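Local coordinates for protein cytosolic phospholipase A2 delta (Homo sapiens, PDB 5IZ5) that hydrolyses the sn-2 ester of membrane glycerophospholipids in a calcium-dependent manner, preferring linoleic acid at that position, and releases a lysophospholipid and a free fatty acid, at residues T427-W432 / E528-N533; P502-G507 / M516-E521; L53-A58 / F80-Q85. The protein carries 3 engineered substitutions. All coordinates share one frame; numbering follows the deposited sequence.

Contact 1: residues T427-W432 / E528-N533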
loop_
_atom_site.group_PDB
_atom_site.type_symbol
_atom_site.label_atom_id
_atom_site.label_comp_id
_atom_site.label_asym_id
_atom_site.label_seq_id
_atom_site.Cartn_x
_atom_site.Cartn_y
_atom_site.Cartn_z
ATOM N N THR B 427 -15.459 -6.587 -3.144
ATOM C CA THR B 427 -15.371 -5.293 -3.785
ATOM C C THR B 427 -15.239 -5.450 -5.295
ATOM O O THR B 427 -15.140 -6.568 -5.817
ATOM C CB THR B 427 -14.162 -4.497 -3.267
ATOM O OG1 THR B 427 -12.960 -5.074 -3.781
ATOM C CG2 THR B 427 -14.101 -4.489 -1.748
ATOM N N PHE B 428 -15.241 -4.316 -5.993
ATOM C CA PHE B 428 -15.038 -4.294 -7.443
ATOM C C PHE B 428 -13.710 -4.956 -7.819
ATOM O O PHE B 428 -13.610 -5.615 -8.850
ATOM C CB PHE B 428 -15.040 -2.849 -7.964
ATOM C CG PHE B 428 -16.398 -2.323 -8.336
ATOM C CD1 PHE B 428 -17.324 -2.077 -7.340
ATOM C CD2 PHE B 428 -16.737 -2.024 -9.658
ATOM C CE1 PHE B 428 -18.580 -1.580 -7.637
ATOM C CE2 PHE B 428 -17.994 -1.518 -9.962
ATOM C CZ PHE B 428 -18.915 -1.295 -8.948
ATOM N N VAL B 429 -12.703 -4.768 -6.973
ATOM C CA VAL B 429 -11.385 -5.346 -7.183
ATOM C C VAL B 429 -11.445 -6.860 -7.232
ATOM O O VAL B 429 -10.752 -7.478 -8.032
ATOM C CB VAL B 429 -10.399 -4.898 -6.087
ATOM C CG1 VAL B 429 -9.152 -5.770 -6.070
ATOM C CG2 VAL B 429 -10.028 -3.441 -6.300
ATOM N N ASP B 430 -12.291 -7.454 -6.399
ATOM C CA ASP B 430 -12.423 -8.900 -6.380
ATOM C C ASP B 430 -13.020 -9.422 -7.670
ATOM O O ASP B 430 -12.550 -10.437 -8.192
ATOM C CB ASP B 430 -13.246 -9.360 -5.179
ATOM C CG ASP B 430 -12.598 -8.982 -3.871
ATOM O OD1 ASP B 430 -11.562 -9.581 -3.525
ATOM O OD2 ASP B 430 -13.104 -8.076 -3.193
ATOM N N LEU B 431 -14.027 -8.732 -8.210
ATOM C CA LEU B 431 -14.621 -9.185 -9.469
ATOM C C LEU B 431 -13.644 -8.955 -10.611
ATOM O O LEU B 431 -13.511 -9.790 -11.498
ATOM C CB LEU B 431 -15.934 -8.469 -9.769
ATOM C CG LEU B 431 -16.616 -8.910 -11.067
ATOM C CD1 LEU B 431 -16.933 -10.399 -11.065
ATOM C CD2 LEU B 431 -17.882 -8.102 -11.297
ATOM N N TRP B 432 -12.986 -7.802 -10.594
ATOM C CA TRP B 432 -12.014 -7.464 -11.623
ATOM C C TRP B 432 -10.880 -8.489 -11.653
ATOM O O TRP B 432 -10.424 -8.878 -12.730
ATOM C CB TRP B 432 -11.495 -6.052 -11.403
ATOM C CG TRP B 432 -10.329 -5.667 -12.242
ATOM C CD1 TRP B 432 -9.150 -5.161 -11.796
ATOM C CD2 TRP B 432 -10.221 -5.748 -13.672
ATOM N NE1 TRP B 432 -8.312 -4.921 -12.852
ATOM C CE2 TRP B 432 -8.943 -5.272 -14.016
ATOM C CE3 TRP B 432 -11.082 -6.175 -14.694
ATOM C CZ2 TRP B 432 -8.503 -5.203 -15.341
ATOM C CZ3 TRP B 432 -10.641 -6.110 -16.014
ATOM C CH2 TRP B 432 -9.361 -5.628 -16.324
ATOM N N GLU B 528 -2.774 -8.363 -9.193
ATOM C CA GLU B 528 -2.898 -7.705 -10.490
ATOM C C GLU B 528 -4.106 -6.773 -10.526
ATOM O O GLU B 528 -4.038 -5.687 -11.105
ATOM C CB GLU B 528 -2.992 -8.736 -11.613
ATOM C CG GLU B 528 -1.665 -9.410 -11.896
ATOM C CD GLU B 528 -1.802 -10.573 -12.853
ATOM O OE1 GLU B 528 -2.396 -11.603 -12.470
ATOM O OE2 GLU B 528 -1.321 -10.455 -13.997
ATOM N N ALA B 529 -5.198 -7.190 -9.887
ATOM C CA ALA B 529 -6.412 -6.379 -9.822
ATOM C C ALA B 529 -6.195 -5.067 -9.069
ATOM O O ALA B 529 -6.705 -4.044 -9.505
ATOM C CB ALA B 529 -7.542 -7.162 -9.188
ATOM N N ILE B 530 -5.463 -5.115 -7.947
ATOM C CA ILE B 530 -5.083 -3.932 -7.153
ATOM C C ILE B 530 -4.196 -3.025 -7.981
ATOM O O ILE B 530 -4.419 -1.818 -8.056
ATOM C CB ILE B 530 -4.225 -4.292 -5.905
ATOM C CG1 ILE B 530 -4.889 -5.341 -5.007
ATOM C CG2 ILE B 530 -3.812 -3.046 -5.112
ATOM C CD1 ILE B 530 -6.237 -4.979 -4.460
ATOM N N TRP B 531 -3.163 -3.612 -8.576
ATOM C CA TRP B 531 -2.182 -2.854 -9.353
ATOM C C TRP B 531 -2.815 -2.135 -10.543
ATOM O O TRP B 531 -2.371 -1.054 -10.920
ATOM C CB TRP B 531 -1.057 -3.777 -9.837
ATOM C CG TRP B 531 -0.277 -4.403 -8.710
ATOM C CD1 TRP B 531 -0.024 -3.859 -7.482
ATOM C CD2 TRP B 531 0.371 -5.673 -8.724
ATOM N NE1 TRP B 531 0.731 -4.711 -6.728
ATOM C CE2 TRP B 531 0.990 -5.837 -7.466
ATOM C CE3 TRP B 531 0.481 -6.698 -9.675
ATOM C CZ2 TRP B 531 1.715 -6.978 -7.136
ATOM C CZ3 TRP B 531 1.194 -7.837 -9.340
ATOM C CH2 TRP B 531 1.805 -7.965 -8.085
ATOM N N SER B 532 -3.832 -2.752 -11.132
ATOM C CA SER B 532 -4.516 -2.203 -12.290
ATOM C C SER B 532 -5.975 -1.839 -11.990
ATOM O O SER B 532 -6.818 -1.901 -12.896
ATOM C CB SER B 532 -4.436 -3.195 -13.460
ATOM O OG SER B 532 -5.123 -4.405 -13.182
ATOM N N ASN B 533 -6.280 -1.470 -10.737
ATOM C CA ASN B 533 -7.683 -1.169 -10.366
ATOM C C ASN B 533 -8.271 0.149 -10.894
ATOM O O ASN B 533 -9.407 0.498 -10.575
ATOM C CB ASN B 533 -7.979 -1.366 -8.859
ATOM C CG ASN B 533 -7.360 -0.314 -7.952
ATOM O OD1 ASN B 533 -6.867 0.723 -8.389
ATOM N ND2 ASN B 533 -7.396 -0.591 -6.646
#
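Val429 and Ala529 bring the two backbones closest, with Val429 CA 5.7 Å from Ala529 CA, where the first turn of helix 428-441 meets the last turn of helix 524-531. Thr427 and Asp430 form a capping box at the start of the first helix, and Ser532 is where the second leaves helical geometry. The methyl of Ala529 sits between two side chains of the facing turn: its CB is 3.8 Å from Val429 CG1 and 3.7 Å from Trp432 CD1. Val429 CG1 is anti to the backbone N (chi1 165°), which directs it at Ile530, and the 3.4 Å separation of Val429 CG1 and Ile530 CD1 is tighter than usual carbon contact. The other methyl, Val429 CG2, meets Asn533 CB at 3.9 Å. Trp432 presents its pyrrole edge, with NE1 donating to Ser532 OG at 3.2 Å; the acceptor lies 12° from the ring plane and the N-H...O angle is 157°. Ser532 OG in turn donates to Glu528 O at 2.7 Å, while Ser532 N reaches that same carbonyl from the opposite face. A second indole, Trp369 NE1, also bonds to the hydroxyl, so three partners fix the direction of this buried OG. The Asn533 amide bridges the strand leading to Asp651, its ND2 bonded to Leu649 O and its OD1 to Asp651 N. With Ser532 about 4 Å from the nucleophile Ser365, side chain to side chain, and Asp651 the probable proton acceptor, the helix junction is consistent with a second shell around the Ser-Asp dyad known from patatin-like phospholipases.

Contact 2: residues P502-G507 / M516-E521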
loop_
_atom_site.group_PDB
_atom_site.type_symbol
_atom_site.label_atom_id
_atom_site.label_comp_id
_atom_site.label_asym_id
_atom_site.label_seq_id
_atom_site.Cartn_x
_atom_site.Cartn_y
_atom_site.Cartn_z
ATOM N N PRO B 502 6.734 -10.112 4.382
ATOM C CA PRO B 502 6.823 -10.993 3.229
ATOM C C PRO B 502 5.494 -11.030 2.478
ATOM O O PRO B 502 4.437 -10.915 3.098
ATOM C CB PRO B 502 7.130 -12.369 3.837
ATOM C CG PRO B 502 7.601 -12.120 5.223
ATOM C CD PRO B 502 6.999 -10.815 5.655
ATOM N N PRO B 503 5.542 -11.189 1.152
ATOM C CA PRO B 503 4.311 -11.130 0.378
ATOM C C PRO B 503 3.274 -12.155 0.817
ATOM O O PRO B 503 2.079 -11.877 0.725
ATOM C CB PRO B 503 4.781 -11.415 -1.053
ATOM C CG PRO B 503 6.092 -12.107 -0.899
ATOM C CD PRO B 503 6.711 -11.472 0.303
ATOM N N GLU B 504 3.727 -13.320 1.296
ATOM C CA GLU B 504 2.818 -14.371 1.771
ATOM C C GLU B 504 1.990 -13.916 2.972
ATOM O O GLU B 504 0.909 -14.435 3.196
ATOM C CB GLU B 504 3.554 -15.697 2.066
ATOM C CG GLU B 504 4.708 -15.615 3.050
ATOM C CD GLU B 504 6.043 -15.431 2.357
ATOM O OE1 GLU B 504 6.204 -14.500 1.520
ATOM O OE2 GLU B 504 6.938 -16.236 2.665
ATOM N N LEU B 505 2.464 -12.916 3.707
ATOM C CA LEU B 505 1.722 -12.383 4.844
ATOM C C LEU B 505 0.901 -11.119 4.546
ATOM O O LEU B 505 0.162 -10.652 5.411
ATOM C CB LEU B 505 2.688 -12.114 6.001
ATOM C CG LEU B 505 3.389 -13.343 6.587
ATOM C CD1 LEU B 505 4.199 -12.928 7.801
ATOM C CD2 LEU B 505 2.400 -14.441 6.968
ATOM N N PHE B 506 1.021 -10.566 3.340
ATOM C CA PHE B 506 0.243 -9.386 2.969
ATOM C C PHE B 506 -1.227 -9.757 2.838
ATOM O O PHE B 506 -1.587 -10.646 2.064
ATOM C CB PHE B 506 0.725 -8.759 1.659
ATOM C CG PHE B 506 -0.196 -7.699 1.151
ATOM C CD1 PHE B 506 -0.194 -6.437 1.722
ATOM C CD2 PHE B 506 -1.100 -7.979 0.139
ATOM C CE1 PHE B 506 -1.062 -5.458 1.280
ATOM C CE2 PHE B 506 -1.967 -7.007 -0.310
ATOM C CZ PHE B 506 -1.949 -5.750 0.261
ATOM N N GLY B 507 -2.067 -9.055 3.589
ATOM C CA GLY B 507 -3.479 -9.392 3.687
ATOM C C GLY B 507 -3.830 -10.097 4.988
ATOM O O GLY B 507 -5.007 -10.314 5.271
ATOM N N MET B 516 -1.386 -11.586 13.925
ATOM C CA MET B 516 -2.534 -11.932 14.768
ATOM C C MET B 516 -3.382 -13.033 14.139
ATOM O O MET B 516 -3.860 -13.926 14.835
ATOM C CB MET B 516 -3.410 -10.699 15.016
ATOM C CG MET B 516 -2.743 -9.607 15.836
ATOM S SD MET B 516 -2.444 -10.108 17.565
ATOM C CE MET B 516 -0.738 -10.639 17.521
ATOM N N ARG B 517 -3.579 -12.967 12.826
ATOM C CA ARG B 517 -4.315 -14.014 12.115
ATOM C C ARG B 517 -3.819 -14.154 10.685
ATOM O O ARG B 517 -3.921 -13.222 9.886
ATOM C CB ARG B 517 -5.820 -13.728 12.112
ATOM C CG ARG B 517 -6.641 -14.878 11.558
ATOM C CD ARG B 517 -8.106 -14.756 11.933
ATOM N NE ARG B 517 -8.808 -13.772 11.110
ATOM C CZ ARG B 517 -9.473 -14.031 9.982
ATOM N NH1 ARG B 517 -9.542 -15.267 9.489
ATOM N NH2 ARG B 517 -10.075 -13.036 9.331
ATOM N N ARG B 518 -3.291 -15.331 10.379
ATOM C CA ARG B 518 -2.761 -15.633 9.066
ATOM C C ARG B 518 -3.894 -15.910 8.083
ATOM O O ARG B 518 -4.709 -16.794 8.308
ATOM C CB ARG B 518 -1.834 -16.841 9.150
ATOM C CG ARG B 518 -1.111 -17.162 7.856
ATOM C CD ARG B 518 0.248 -17.782 8.129
ATOM N NE ARG B 518 1.004 -17.982 6.893
ATOM C CZ ARG B 518 2.318 -18.195 6.828
ATOM N NH1 ARG B 518 3.061 -18.236 7.933
ATOM N NH2 ARG B 518 2.896 -18.363 5.641
ATOM N N ILE B 519 -3.934 -15.136 7.003
ATOM C CA ILE B 519 -4.884 -15.338 5.915
ATOM C C ILE B 519 -4.086 -15.914 4.751
ATOM O O ILE B 519 -2.995 -15.435 4.470
ATOM C CB ILE B 519 -5.536 -14.005 5.483
ATOM C CG1 ILE B 519 -6.148 -13.274 6.684
ATOM C CG2 ILE B 519 -6.595 -14.232 4.410
ATOM C CD1 ILE B 519 -7.276 -14.009 7.365
ATOM N N PRO B 520 -4.618 -16.939 4.065
ATOM C CA PRO B 520 -3.853 -17.508 2.947
ATOM C C PRO B 520 -3.478 -16.472 1.878
ATOM O O PRO B 520 -4.299 -15.621 1.532
ATOM C CB PRO B 520 -4.808 -18.548 2.356
ATOM C CG PRO B 520 -5.745 -18.891 3.464
ATOM C CD PRO B 520 -5.893 -17.646 4.288
ATOM N N GLU B 521 -2.245 -16.542 1.379
ATOM C CA GLU B 521 -1.794 -15.653 0.310
ATOM C C GLU B 521 -2.695 -15.837 -0.900
ATOM O O GLU B 521 -2.965 -16.960 -1.299
ATOM C CB GLU B 521 -0.344 -15.949 -0.085
ATOM C CG GLU B 521 0.221 -14.981 -1.122
ATOM C CD GLU B 521 1.650 -15.293 -1.537
ATOM O OE1 GLU B 521 2.208 -16.310 -1.077
ATOM O OE2 GLU B 521 2.220 -14.515 -2.333
HETATM O O HOH W 1 0.979 -12.153 -2.308
HETATM O O HOH W 2 -1.545 -13.236 3.967
HETATM O O HOH W 3 -3.789 -12.888 2.342
#
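The two chain arms leading into and out of the short hairpin of strands 509-511 and 514-517 meet here, Glu504 and Leu505 from one facing Arg518 and Glu521 from the other. The backbones come nearest at Glu504 CA and Glu521 CA, 5.0 Å apart. Glu521 is fully stretched, with CG anti to the backbone N (chi1 -176°), and its carboxylate lies alongside the 3-10 turn 503-505, OE1 3.5 Å from Glu504 CB. A water donates 2.7 Å to Glu521 OE2 and also to Pro503 O, while Ser450 OG is bonded to OE1. An alanine in place of Glu521 would probably leave Ser450 and this water without their carboxylate partner and open a gap beside the turn. At the hairpin itself, Met516 and Arg517 both face Glu509 in a classic beta bulge, and the chain then runs on to Arg518. The guanidinium of Arg518 is covered over the centre of one face by Leu505 CD2, which stands 3.8 Å from Arg518 CZ, the two side chains crossing at about a right angle. Glu504, its chain bent at chi2, takes its carboxylate to a salt bridge with Arg453. A second water lies 2.8 Å from Glu504 O and 2.7 Å from Ile519 O, bridging the backbones. Further along, Gly507 O rests against Ile519 CG1 at 3.5 Å.

Contact 3: residues L53-A58 / F80-Q85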
loop_
_atom_site.group_PDB
_atom_site.type_symbol
_atom_site.label_atom_id
_atom_site.label_comp_id
_atom_site.label_asym_id
_atom_site.label_seq_id
_atom_site.Cartn_x
_atom_site.Cartn_y
_atom_site.Cartn_z
ATOM N N LEU B 53 -11.256 12.139 27.256
ATOM C CA LEU B 53 -9.816 12.159 27.010
ATOM C C LEU B 53 -9.396 10.865 26.335
ATOM O O LEU B 53 -9.686 9.769 26.827
ATOM C CB LEU B 53 -9.016 12.312 28.301
ATOM C CG LEU B 53 -9.365 13.447 29.259
ATOM C CD1 LEU B 53 -8.365 13.457 30.405
ATOM C CD2 LEU B 53 -9.373 14.794 28.559
ATOM N N GLN B 54 -8.712 11.004 25.205
ATOM C CA GLN B 54 -8.133 9.877 24.498
ATOM C C GLN B 54 -6.694 10.220 24.173
ATOM O O GLN B 54 -6.381 11.356 23.841
ATOM C CB GLN B 54 -8.887 9.618 23.202
ATOM C CG GLN B 54 -10.343 9.245 23.380
ATOM C CD GLN B 54 -11.091 9.410 22.077
ATOM O OE1 GLN B 54 -11.264 10.534 21.603
ATOM N NE2 GLN B 54 -11.509 8.310 21.478
ATOM N N LEU B 55 -5.828 9.224 24.251
ATOM C CA LEU B 55 -4.433 9.380 23.889
ATOM C C LEU B 55 -4.191 8.530 22.661
ATOM O O LEU B 55 -4.562 7.360 22.636
ATOM C CB LEU B 55 -3.529 8.930 25.036
ATOM C CG LEU B 55 -2.032 9.209 24.900
ATOM C CD1 LEU B 55 -1.738 10.702 24.912
ATOM C CD2 LEU B 55 -1.258 8.509 26.005
ATOM N N SER B 56 -3.570 9.122 21.645
ATOM C CA SER B 56 -3.348 8.453 20.362
ATOM C C SER B 56 -2.603 7.120 20.500
ATOM O O SER B 56 -2.789 6.219 19.689
ATOM C CB SER B 56 -2.592 9.389 19.410
ATOM O OG SER B 56 -1.337 9.767 19.951
ATOM N N THR B 57 -1.763 7.009 21.525
ATOM C CA THR B 57 -0.940 5.821 21.770
ATOM C C THR B 57 -1.522 4.875 22.851
ATOM O O THR B 57 -0.851 3.947 23.319
ATOM C CB THR B 57 0.489 6.247 22.171
ATOM O OG1 THR B 57 0.420 7.157 23.271
ATOM C CG2 THR B 57 1.189 6.941 20.998
ATOM N N ALA B 58 -2.770 5.121 23.241
ATOM C CA ALA B 58 -3.508 4.225 24.130
ATOM C C ALA B 58 -4.923 4.013 23.571
ATOM O O ALA B 58 -5.925 4.401 24.189
ATOM C CB ALA B 58 -3.569 4.809 25.524
ATOM N N PHE B 80 -6.943 12.758 35.712
ATOM C CA PHE B 80 -6.741 11.427 35.143
ATOM C C PHE B 80 -5.245 11.196 34.895
ATOM O O PHE B 80 -4.486 12.149 34.693
ATOM C CB PHE B 80 -7.537 11.291 33.840
ATOM C CG PHE B 80 -9.006 11.607 33.980
ATOM C CD1 PHE B 80 -9.925 10.601 34.246
ATOM C CD2 PHE B 80 -9.471 12.909 33.833
ATOM C CE1 PHE B 80 -11.278 10.886 34.369
ATOM C CE2 PHE B 80 -10.824 13.201 33.957
ATOM C CZ PHE B 80 -11.728 12.186 34.223
ATOM N N ARG B 81 -4.831 9.930 34.908
ATOM C CA ARG B 81 -3.411 9.564 34.838
ATOM C C ARG B 81 -3.083 8.600 33.705
ATOM O O ARG B 81 -3.751 7.578 33.545
ATOM C CB ARG B 81 -2.975 8.945 36.162
ATOM C CG ARG B 81 -2.688 9.979 37.226
ATOM C CD ARG B 81 -2.733 9.355 38.621
ATOM N NE ARG B 81 -3.844 9.858 39.430
ATOM C CZ ARG B 81 -5.062 9.317 39.508
ATOM N NH1 ARG B 81 -5.384 8.222 38.820
ATOM N NH2 ARG B 81 -5.974 9.882 40.291
ATOM N N PHE B 82 -2.051 8.948 32.933
ATOM C CA PHE B 82 -1.526 8.115 31.852
ATOM C C PHE B 82 -0.056 7.756 32.084
ATOM O O PHE B 82 0.708 8.563 32.605
ATOM C CB PHE B 82 -1.569 8.891 30.533
ATOM C CG PHE B 82 -2.959 9.244 30.043
ATOM C CD1 PHE B 82 -3.639 8.394 29.187
ATOM C CD2 PHE B 82 -3.559 10.452 30.385
ATOM C CE1 PHE B 82 -4.899 8.719 28.703
ATOM C CE2 PHE B 82 -4.826 10.788 29.904
ATOM C CZ PHE B 82 -5.496 9.919 29.059
ATOM N N LEU B 83 0.353 6.563 31.664
ATOM C CA LEU B 83 1.777 6.264 31.501
ATOM C C LEU B 83 2.211 6.696 30.091
ATOM O O LEU B 83 1.601 6.300 29.098
ATOM C CB LEU B 83 2.071 4.781 31.757
ATOM C CG LEU B 83 3.389 4.509 32.520
ATOM C CD1 LEU B 83 3.435 5.247 33.856
ATOM C CD2 LEU B 83 3.616 3.021 32.753
ATOM N N ILE B 84 3.251 7.529 30.023
ATOM C CA ILE B 84 3.708 8.151 28.780
ATOM C C ILE B 84 5.122 7.684 28.407
ATOM O O ILE B 84 6.057 7.792 29.204
ATOM C CB ILE B 84 3.703 9.692 28.927
ATOM C CG1 ILE B 84 2.271 10.215 29.149
ATOM C CG2 ILE B 84 4.357 10.374 27.728
ATOM C CD1 ILE B 84 1.278 9.866 28.058
ATOM N N GLN B 85 5.265 7.164 27.191
ATOM C CA GLN B 85 6.566 6.794 26.623
ATOM C C GLN B 85 7.114 7.983 25.841
ATOM O O GLN B 85 6.548 8.387 24.828
ATOM C CB GLN B 85 6.420 5.562 25.722
ATOM C CG GLN B 85 7.657 5.131 24.952
ATOM C CD GLN B 85 8.897 5.039 25.815
ATOM O OE1 GLN B 85 9.783 5.884 25.730
ATOM N NE2 GLN B 85 8.967 4.010 26.649
#
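The Phe82 ring meets Leu53 at its edge, with Leu53 CB near the ring plane and 4.3 Å from Phe82 CZ, while Leu55 CB approaches obliquely at 3.9 Å from Phe82 CE1. Phe80 is met obliquely too, by Leu53 CD1, 3.6 Å from Phe80 CD2. Phe63 of strand 62-64 joins both rings, edge-to-face with Phe82 and with planes about 30° apart for Phe80. This is the interior of the C2-domain beta sandwich: strand 49-55 belongs to the four-stranded sheet and strand 75-85 to the sheet facing it. Their short segments run nearly parallel, 6° between directions, and their axes come no closer than 9.9 Å, a spacing bridged by side chains rather than by backbone pairing. Phe82 has CG anti to its carbonyl carbon (chi1 -65°), which tilts the ring to the backbone N side and brings CZ toward Leu53 CB; Leu92 of strand 91-98 touches it as well. Just past this point strand 49-55 ends in a type I turn, Leu55 to Ala58, closed by Ala58 N bonding to Leu55 O at 2.9 Å. The Leu55 and Phe82 side chains lie side by side and point opposite ways, and beyond the ring Leu55 CD2 reaches Ile84 CD1 at 3.5 Å.

Overall arrangement
Contact 3 comes first along the chain and closes within the C2 domain before contact 1 opens. Contacts 1 and 2 belong to the phospholipase domain, where contact 2 is nested inside the loop that contact 1 closes; helix 524-531 is the next element after strand 514-517, with only a short loop between. Their centres are 18 Å apart and their nearest atoms about 6 Å, so they are neighbours without touching. Contact 3 lies much further off, with its centre 39 Å from contact 1 and 31 Å from contact 2. The spacing matches the division of labour: contact 1 borders the nucleophile and the probable proton acceptor, whereas contact 3 belongs to the domain that mediates calcium-dependent membrane association.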